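Local coordinates for pectate lyase II (Xanthomonas campestris pv. campestris, PDB 2QY1), which probably cleaves pectate, the polygalacturonate of plant cell walls, by beta-elimination, as lyases of polysaccharide lyase family 1 do, at residues Asn93-Ile98 / Glu125-Trp130; Gly109-Asp114 / Gly147-Asp152; Trp264-Asn269 / Ala287-Trp292. The protein carries 2 engineered substitutions. One frame throughout, in Å; residues are numbered along the deposited sequence. Where two conformers were deposited one is given.

Contact 1 of 3, residues Asn93-Ile98 / Glu125-Trp130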
loop_
_atom_site.group_PDB
_atom_site.type_symbol
_atom_site.label_atom_id
_atom_site.label_comp_id
_atom_site.label_asym_id
_atom_site.label_seq_id
_atom_site.Cartn_x
_atom_site.Cartn_y
_atom_site.Cartn_z
ATOM N N ASN A 93 -10.680 7.137 -14.591
ATOM C CA ASN A 93 -12.045 6.674 -14.353
ATOM C C ASN A 93 -12.101 5.144 -14.311
ATOM O O ASN A 93 -12.640 4.498 -15.213
ATOM C CB ASN A 93 -12.980 7.238 -15.432
ATOM C CG ASN A 93 -14.449 7.129 -15.063
ATOM O OD1 ASN A 93 -14.805 6.870 -13.912
ATOM N ND2 ASN A 93 -15.312 7.333 -16.048
ATOM N N ALA A 94 -11.536 4.581 -13.248
ATOM C CA ALA A 94 -11.367 3.140 -13.112
ATOM C C ALA A 94 -11.861 2.698 -11.742
ATOM O O ALA A 94 -11.340 3.147 -10.722
ATOM C CB ALA A 94 -9.899 2.766 -13.298
ATOM N N HIS A 95 -12.859 1.815 -11.722
ATOM C CA HIS A 95 -13.522 1.436 -10.475
ATOM C C HIS A 95 -13.707 -0.072 -10.331
ATOM O O HIS A 95 -13.749 -0.795 -11.324
ATOM C CB HIS A 95 -14.875 2.148 -10.364
ATOM C CG HIS A 95 -14.805 3.613 -10.657
ATOM N ND1 HIS A 95 -14.347 4.534 -9.740
ATOM C CD2 HIS A 95 -15.112 4.314 -11.774
ATOM C CE1 HIS A 95 -14.388 5.741 -10.274
ATOM N NE2 HIS A 95 -14.847 5.636 -11.508
ATOM N N ASN A 96 -13.814 -0.536 -9.084
ATOM C CA ASN A 96 -14.060 -1.950 -8.777
ATOM C C ASN A 96 -12.937 -2.855 -9.294
ATOM O O ASN A 96 -13.117 -3.633 -10.235
ATOM C CB ASN A 96 -15.437 -2.392 -9.298
ATOM C CG ASN A 96 -15.832 -3.772 -8.815
ATOM O OD1 ASN A 96 -15.534 -4.159 -7.684
ATOM N ND2 ASN A 96 -16.508 -4.524 -9.673
ATOM N N VAL A 97 -11.772 -2.725 -8.666
ATOM C CA VAL A 97 -10.561 -3.421 -9.096
ATOM C C VAL A 97 -9.953 -4.184 -7.922
ATOM O O VAL A 97 -9.818 -3.637 -6.825
ATOM C CB VAL A 97 -9.517 -2.428 -9.686
ATOM C CG1 VAL A 97 -8.193 -3.132 -9.998
ATOM C CG2 VAL A 97 -10.066 -1.744 -10.933
ATOM N N ILE A 98 -9.606 -5.447 -8.159
ATOM C CA ILE A 98 -8.915 -6.269 -7.169
ATOM C C ILE A 98 -7.516 -6.597 -7.671
ATOM O O ILE A 98 -7.345 -7.025 -8.814
ATOM C CB ILE A 98 -9.675 -7.594 -6.874
ATOM C CG1 ILE A 98 -11.048 -7.310 -6.256
ATOM C CG2 ILE A 98 -8.844 -8.511 -5.949
ATOM C CD1 ILE A 98 -11.880 -8.566 -5.980
ATOM N N GLU A 125 -11.180 9.634 -10.825
ATOM C CA GLU A 125 -10.406 9.086 -9.709
ATOM C C GLU A 125 -10.852 7.658 -9.410
ATOM O O GLU A 125 -12.052 7.411 -9.253
ATOM C CB GLU A 125 -10.576 9.943 -8.448
ATOM C CG GLU A 125 -10.190 11.414 -8.592
ATOM C CD GLU A 125 -11.331 12.286 -9.082
ATOM O OE1 GLU A 125 -12.477 12.087 -8.630
ATOM O OE2 GLU A 125 -11.076 13.186 -9.912
ATOM N N PRO A 126 -9.898 6.707 -9.345
ATOM C CA PRO A 126 -10.242 5.330 -8.988
ATOM C C PRO A 126 -10.954 5.198 -7.639
ATOM O O PRO A 126 -10.673 5.953 -6.707
ATOM C CB PRO A 126 -8.878 4.628 -8.952
ATOM C CG PRO A 126 -8.034 5.429 -9.899
ATOM C CD PRO A 126 -8.462 6.844 -9.643
ATOM N N SER A 127 -11.878 4.244 -7.562
ATOM C CA SER A 127 -12.634 3.971 -6.340
ATOM C C SER A 127 -13.016 2.499 -6.270
ATOM O O SER A 127 -13.056 1.815 -7.294
ATOM C CB SER A 127 -13.884 4.854 -6.247
ATOM O OG SER A 127 -14.847 4.508 -7.223
ATOM N N LYS A 128 -13.306 2.034 -5.056
ATOM C CA LYS A 128 -13.568 0.624 -4.776
ATOM C C LYS A 128 -12.414 -0.230 -5.295
ATOM O O LYS A 128 -12.550 -0.958 -6.279
ATOM C CB LYS A 128 -14.925 0.155 -5.332
ATOM C CG LYS A 128 -16.166 0.947 -4.853
ATOM C CD LYS A 128 -16.144 1.321 -3.359
ATOM C CE LYS A 128 -16.435 0.139 -2.444
ATOM N NZ LYS A 128 -16.696 0.561 -1.025
ATOM N N ILE A 129 -11.266 -0.103 -4.635
ATOM C CA ILE A 129 -10.083 -0.884 -4.979
ATOM C C ILE A 129 -9.715 -1.771 -3.792
ATOM O O ILE A 129 -9.742 -1.325 -2.644
ATOM C CB ILE A 129 -8.865 0.016 -5.356
ATOM C CG1 ILE A 129 -9.269 1.184 -6.282
ATOM C CG2 ILE A 129 -7.719 -0.831 -5.945
ATOM C CD1 ILE A 129 -9.792 0.794 -7.676
ATOM N N TRP A 130 -9.391 -3.030 -4.073
ATOM C CA TRP A 130 -8.971 -3.963 -3.041
ATOM C C TRP A 130 -7.581 -4.485 -3.356
ATOM O O TRP A 130 -7.400 -5.256 -4.297
ATOM C CB TRP A 130 -9.965 -5.126 -2.930
ATOM C CG TRP A 130 -9.780 -5.999 -1.711
ATOM C CD1 TRP A 130 -9.252 -5.631 -0.500
ATOM C CD2 TRP A 130 -10.172 -7.374 -1.575
ATOM N NE1 TRP A 130 -9.278 -6.698 0.373
ATOM C CE2 TRP A 130 -9.835 -7.778 -0.260
ATOM C CE3 TRP A 130 -10.768 -8.307 -2.439
ATOM C CZ2 TRP A 130 -10.073 -9.076 0.212
ATOM C CZ3 TRP A 130 -11.005 -9.599 -1.968
ATOM C CH2 TRP A 130 -10.659 -9.969 -0.651
HETATM O O HOH W 1 -14.145 9.109 -11.489
#

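Contact 2 of 3, residues Gly109-Asp114 / Gly147-Asp152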
loop_
_atom_site.group_PDB
_atom_site.type_symbol
_atom_site.label_atom_id
_atom_site.label_comp_id
_atom_site.label_asym_id
_atom_site.label_seq_id
_atom_site.Cartn_x
_atom_site.Cartn_y
_atom_site.Cartn_z
ATOM N N GLY A 109 13.305 0.908 -12.848
ATOM C CA GLY A 109 12.728 2.230 -13.069
ATOM C C GLY A 109 13.128 3.304 -12.079
ATOM O O GLY A 109 12.966 4.490 -12.360
ATOM N N GLY A 110 13.636 2.891 -10.918
ATOM C CA GLY A 110 14.048 3.832 -9.877
ATOM C C GLY A 110 12.854 4.595 -9.347
ATOM O O GLY A 110 11.945 4.003 -8.770
ATOM N N GLU A 111 12.842 5.906 -9.572
ATOM C CA GLU A 111 11.707 6.740 -9.174
ATOM C C GLU A 111 10.411 6.313 -9.880
ATOM O O GLU A 111 9.314 6.569 -9.388
ATOM C CB GLU A 111 12.010 8.219 -9.433
ATOM C CG GLU A 111 11.205 9.159 -8.550
ATOM C CD GLU A 111 11.701 10.595 -8.580
ATOM O OE1 GLU A 111 12.559 10.933 -9.421
ATOM O OE2 GLU A 111 11.220 11.391 -7.748
ATOM N N ASP A 112 10.552 5.641 -11.018
ATOM C CA ASP A 112 9.409 5.117 -11.774
ATOM C C ASP A 112 9.043 3.669 -11.433
ATOM O O ASP A 112 8.120 3.103 -12.027
ATOM C CB ASP A 112 9.678 5.253 -13.272
ATOM C CG ASP A 112 9.926 6.689 -13.683
ATOM O OD1 ASP A 112 9.169 7.576 -13.232
ATOM O OD2 ASP A 112 10.879 6.933 -14.445
ATOM N N ALA A 113 9.756 3.078 -10.478
ATOM C CA ALA A 113 9.542 1.678 -10.101
ATOM C C ALA A 113 8.409 1.485 -9.085
ATOM O O ALA A 113 8.621 0.927 -8.006
ATOM C CB ALA A 113 10.846 1.065 -9.579
ATOM N N ASP A 114 7.209 1.950 -9.421
ATOM C CA ASP A 114 6.061 1.802 -8.527
ATOM C C ASP A 114 5.490 0.394 -8.631
ATOM O O ASP A 114 5.275 -0.118 -9.730
ATOM C CB ASP A 114 4.979 2.847 -8.831
ATOM C CG ASP A 114 4.237 3.307 -7.579
ATOM O OD1 ASP A 114 3.994 4.529 -7.455
ATOM O OD2 ASP A 114 3.896 2.462 -6.722
ATOM N N GLY A 147 20.394 9.003 -6.619
ATOM C CA GLY A 147 19.747 10.005 -5.784
ATOM C C GLY A 147 19.030 9.312 -4.643
ATOM O O GLY A 147 19.584 8.412 -4.004
ATOM N N ASP A 148 17.786 9.710 -4.404
ATOM C CA ASP A 148 16.978 9.129 -3.337
ATOM C C ASP A 148 16.146 7.946 -3.846
ATOM O O ASP A 148 15.373 7.347 -3.094
ATOM C CB ASP A 148 16.059 10.205 -2.734
ATOM C CG ASP A 148 16.803 11.494 -2.382
ATOM O OD1 ASP A 148 18.014 11.434 -2.064
ATOM O OD2 ASP A 148 16.173 12.575 -2.417
ATOM N N ALA A 149 16.336 7.596 -5.117
ATOM C CA ALA A 149 15.387 6.749 -5.831
ATOM C C ALA A 149 15.994 5.503 -6.481
ATOM O O ALA A 149 15.975 5.368 -7.707
ATOM C CB ALA A 149 14.651 7.586 -6.879
ATOM N N SER A 150 16.520 4.589 -5.664
ATOM C CA SER A 150 16.976 3.292 -6.172
ATOM C C SER A 150 15.767 2.434 -6.540
ATOM O O SER A 150 15.831 1.606 -7.453
ATOM C CB SER A 150 17.859 2.573 -5.146
ATOM O OG SER A 150 19.037 3.317 -4.887
ATOM N N PHE A 151 14.678 2.639 -5.801
ATOM C CA PHE A 151 13.368 2.062 -6.092
ATOM C C PHE A 151 12.298 3.110 -5.771
ATOM O O PHE A 151 12.635 4.213 -5.339
ATOM C CB PHE A 151 13.161 0.766 -5.297
ATOM C CG PHE A 151 14.148 -0.315 -5.652
ATOM C CD1 PHE A 151 13.893 -1.189 -6.707
ATOM C CD2 PHE A 151 15.351 -0.430 -4.956
ATOM C CE1 PHE A 151 14.816 -2.179 -7.052
ATOM C CE2 PHE A 151 16.282 -1.411 -5.296
ATOM C CZ PHE A 151 16.012 -2.288 -6.344
ATOM N N ASP A 152 11.026 2.788 -6.006
ATOM C CA ASP A 152 9.935 3.743 -5.753
ATOM C C ASP A 152 8.920 3.191 -4.746
ATOM O O ASP A 152 9.288 2.444 -3.845
ATOM C CB ASP A 152 9.267 4.173 -7.068
ATOM C CG ASP A 152 8.084 5.123 -6.859
ATOM O OD1 ASP A 152 6.944 4.714 -7.152
ATOM O OD2 ASP A 152 8.285 6.271 -6.401
HETATM O O HOH W 2 14.439 0.472 -9.733
HETATM O O HOH W 3 15.829 6.775 -10.162
HETATM O O HOH W 4 6.641 6.641 -9.755
HETATM O O HOH W 5 10.077 -0.325 -6.400
#

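Contact 3 of 3, residues Trp264-Asn269 / Ala287-Trp292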
loop_
_atom_site.group_PDB
_atom_site.type_symbol
_atom_site.label_atom_id
_atom_site.label_comp_id
_atom_site.label_asym_id
_atom_site.label_seq_id
_atom_site.Cartn_x
_atom_site.Cartn_y
_atom_site.Cartn_z
ATOM N N TRP A 264 -4.466 11.955 14.848
ATOM C CA TRP A 264 -4.715 10.531 15.072
ATOM C C TRP A 264 -5.632 10.221 16.252
ATOM O O TRP A 264 -5.619 10.918 17.270
ATOM C CB TRP A 264 -3.399 9.755 15.211
ATOM C CG TRP A 264 -2.373 10.418 16.080
ATOM C CD1 TRP A 264 -2.339 10.439 17.442
ATOM C CD2 TRP A 264 -1.224 11.151 15.639
ATOM N NE1 TRP A 264 -1.241 11.143 17.882
ATOM C CE2 TRP A 264 -0.538 11.588 16.794
ATOM C CE3 TRP A 264 -0.704 11.476 14.378
ATOM C CZ2 TRP A 264 0.640 12.339 16.728
ATOM C CZ3 TRP A 264 0.467 12.225 14.312
ATOM C CH2 TRP A 264 1.127 12.645 15.480
ATOM N N ASP A 265 -6.426 9.167 16.083
ATOM C CA ASP A 265 -7.272 8.612 17.131
ATOM C C ASP A 265 -6.699 7.237 17.482
ATOM O O ASP A 265 -6.798 6.288 16.696
ATOM C CB ASP A 265 -8.717 8.494 16.627
ATOM C CG ASP A 265 -9.728 8.292 17.749
ATOM O OD1 ASP A 265 -9.360 7.783 18.827
ATOM O OD2 ASP A 265 -10.911 8.637 17.542
ATOM N N LEU A 266 -6.083 7.150 18.658
ATOM C CA LEU A 266 -5.359 5.950 19.081
ATOM C C LEU A 266 -6.149 5.138 20.101
ATOM O O LEU A 266 -6.611 5.677 21.105
ATOM C CB LEU A 266 -3.994 6.332 19.668
ATOM C CG LEU A 266 -2.909 6.881 18.732
ATOM C CD1 LEU A 266 -1.874 7.671 19.519
ATOM C CD2 LEU A 266 -2.238 5.768 17.948
ATOM N N ILE A 267 -6.314 3.843 19.828
ATOM C CA ILE A 267 -6.967 2.926 20.770
ATOM C C ILE A 267 -6.399 1.511 20.654
ATOM O O ILE A 267 -6.188 1.005 19.547
ATOM C CB ILE A 267 -8.523 2.845 20.592
ATOM C CG1 ILE A 267 -9.116 4.090 19.914
ATOM C CG2 ILE A 267 -9.205 2.590 21.941
ATOM C CD1 ILE A 267 -9.153 4.022 18.392
ATOM N N ASN A 268 -6.145 0.892 21.807
ATOM C CA ASN A 268 -5.822 -0.541 21.917
ATOM C C ASN A 268 -4.588 -1.040 21.158
ATOM O O ASN A 268 -4.472 -2.234 20.881
ATOM C CB ASN A 268 -7.045 -1.403 21.553
ATOM C CG ASN A 268 -8.200 -1.229 22.521
ATOM O OD1 ASN A 268 -8.006 -0.899 23.694
ATOM N ND2 ASN A 268 -9.414 -1.459 22.035
ATOM N N ASN A 269 -3.665 -0.139 20.834
ATOM C CA ASN A 269 -2.437 -0.529 20.142
ATOM C C ASN A 269 -1.484 -1.276 21.067
ATOM O O ASN A 269 -1.271 -0.862 22.205
ATOM C CB ASN A 269 -1.740 0.694 19.537
ATOM C CG ASN A 269 -2.561 1.353 18.446
ATOM O OD1 ASN A 269 -3.111 2.437 18.639
ATOM N ND2 ASN A 269 -2.655 0.698 17.296
ATOM N N ALA A 287 4.861 16.510 15.193
ATOM C CA ALA A 287 4.343 15.878 16.403
ATOM C C ALA A 287 4.772 14.415 16.475
ATOM O O ALA A 287 4.800 13.715 15.459
ATOM C CB ALA A 287 2.825 15.994 16.461
ATOM N N ASN A 288 5.122 13.974 17.680
ATOM C CA ASN A 288 5.423 12.573 17.958
ATOM C C ASN A 288 4.482 12.047 19.039
ATOM O O ASN A 288 4.360 12.651 20.107
ATOM C CB ASN A 288 6.878 12.407 18.416
ATOM C CG ASN A 288 7.883 12.488 17.269
ATOM O OD1 ASN A 288 7.540 12.312 16.097
ATOM N ND2 ASN A 288 9.141 12.740 17.615
ATOM N N ALA A 289 3.825 10.924 18.763
ATOM C CA ALA A 289 2.910 10.302 19.723
ATOM C C ALA A 289 3.671 9.500 20.785
ATOM O O ALA A 289 3.439 8.301 20.962
ATOM C CB ALA A 289 1.900 9.419 18.995
ATOM N N THR A 290 4.572 10.180 21.495
ATOM C CA THR A 290 5.482 9.543 22.452
ATOM C C THR A 290 4.738 8.839 23.591
ATOM O O THR A 290 5.184 7.801 24.084
ATOM C CB THR A 290 6.506 10.567 23.014
ATOM O OG1 THR A 290 7.173 11.219 21.925
ATOM C CG2 THR A 290 7.551 9.886 23.890
ATOM N N ASN A 291 3.601 9.400 23.990
ATOM C CA ASN A 291 2.801 8.835 25.074
ATOM C C ASN A 291 1.530 8.135 24.594
ATOM O O ASN A 291 0.705 7.706 25.407
ATOM C CB ASN A 291 2.482 9.914 26.105
ATOM C CG ASN A 291 3.721 10.415 26.809
ATOM O OD1 ASN A 291 4.334 9.691 27.590
ATOM N ND2 ASN A 291 4.105 11.652 26.525
ATOM N N TRP A 292 1.390 8.025 23.274
ATOM C CA TRP A 292 0.271 7.320 22.632
ATOM C C TRP A 292 -1.096 7.936 22.948
ATOM O O TRP A 292 -2.090 7.225 23.131
ATOM C CB TRP A 292 0.318 5.819 22.953
ATOM C CG TRP A 292 1.557 5.181 22.419
ATOM C CD1 TRP A 292 2.766 5.077 23.050
ATOM C CD2 TRP A 292 1.728 4.597 21.125
ATOM N NE1 TRP A 292 3.675 4.449 22.232
ATOM C CE2 TRP A 292 3.064 4.144 21.044
ATOM C CE3 TRP A 292 0.879 4.403 20.027
ATOM C CZ2 TRP A 292 3.573 3.507 19.909
ATOM C CZ3 TRP A 292 1.386 3.770 18.897
ATOM C CH2 TRP A 292 2.721 3.332 18.849
#

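Contact 1 of 3, residues Asn93-Ile98 / Glu125-Trp130
Two neighbouring coils of a right-handed parallel beta-helix meet here at a corner, the fold known for pectate lyases of this family. The segments run almost parallel, 9° apart. A94 to I98 lies in register with P126 to W130. S127 N reaches A94 O only weakly. Next, N96 N donates to S127 O at 3.1 Å. V97 N gives its hydrogen to K128 O, again at 3.1 Å. The last bond, W130 N to V97 O, is 2.9 Å long and nearly straight, along the C=O axis. N96 and K128 both have positive phi, 61° and 54°. The chain therefore turns at the same level in both coils. V97 and W130 lie on the strands that leave this corner of the helix.

H95 and S127 add a side-chain link before the turn. The H95 ring has CG beside the backbone N. This places the ring beside S127, and its turn about CB-CG brings H95 ND1 to S127 OG, 2.6 Å away and near the ring plane. S127 OG takes the crowded position between N and carbonyl carbon. Either atom could be the donor. The ring's other nitrogen, H95 NE2, donates to N93 OD1 at 2.7 Å, close to the ring plane. The imidazole is thus held in place at both nitrogens.

Past the corner the side chains meet through apolar contacts. V97 and I129 lie side by side, with V97 CB 3.8 Å from I129 CD1. I98 CD1 touches W130 CE3 at the ring edge, 3.7 Å away. W130 NE1 bonds to S167 on the next coil. N96 OD1 accepts from T10 N and its ND2 bonds to D73, while K128 NZ reaches A7 O.

Contact 2 of 3, residues Gly109-Asp114 / Gly147-Asp152
Two carboxylates of like charge lie close together: D114 OD1 is 3.0 Å from D152 OD1, and both atoms are acceptors. The groups cross obliquely, their planes 73° apart. D156 brings a third carboxylate close to D114. This crowding would probably favour a bound cation or a raised pKa. D114 was modelled in two conformers, which suggests it is mobile. Acidic clusters of this kind hold calcium in family relatives, so the group is consistent with such a site on the beta-helix.

D152 has CG anti to its backbone N (chi1 178°), which carries the carboxylate across to the other loop. There E111 O faces D152 CG at 3.2 Å, and if D152 is ionised neither E111 O nor D152 OD2 can donate to the other.

No direct hydrogen bond joins the two segments. Waters bridge instead: G110 N to S150 O, E111 N to A149 O, and A113 O to D152 N. A fourth donates to E111 O and, weakly, to D152 OD1. G110 has no CB to run into A149 O, which approaches G110 CA to 3.3 Å. A149 CB packs on E111 CB at 3.7 Å. F151 turns away to V55, L106 and A138.

Contact 3 of 3, residues Trp264-Asn269 / Ala287-Trp292
Near the C-terminal end of the beta-helix, a late segment lies across the side chains of strand 263-267. That strand pairs with 238-242, and residues 287-288 run antiparallel to 245-255. W264 and L266 both point toward the later segment. No hydrogen bond crosses between the two segments; mostly indole and methyl groups meet.

W264 lies nearest the start of the later segment. Its CG sits between the backbone N and the carbonyl carbon, the crowded position (chi1 44°). This puts the far end of the indole against A287. W264 CH2 is 3.9 Å from A287 CB, and A287 O lies at the ring edge. A289 CB approaches the same ring at W264 NE1, 3.8 Å away. W264 NE1 also makes a weak hydrogen bond to I293 O, just beyond the segment.

L266 carries the other half. L266 CD1 reaches the W292 backbone at C, 3.5 Å away. The other methyl, L266 CD2, meets W292 CE3 at the ring edge, at 4.0 Å. The two side chains cross obliquely. W292 is brought there by a type I turn from A289, closed by W292 N to A289 O at 3.1 Å. A289 O sits 3.8 Å above the W292 ring plane, offset toward its rim. The ring also meets F246 and V253, and W264 packs on I241 and V253. N288 points away, and its side chain bonds to T254 and R256.

Such covering of a late coil's side chains by the following chain is consistent with an end cap of the parallel beta-helix.

In the fold
Contact 1 is the buried one, part of the coil wall itself. Contacts 2 and 3 are only partly buried. Contacts 1 and 2 involve the same turns of the helix: 93-98 and 125-130 lead into strands 97-105 and 129-137, and the loops of contact 2 follow those strands. Their nearest atoms are still about 12 Å apart. Contact 3 lies about 20 Å from either at the nearest atoms and comes later in the chain. Chemistry follows place. The wall uses direct backbone bonds between coils. The loops rely on waters and crowded acidic groups. The late coil relies on indole and methyl packing.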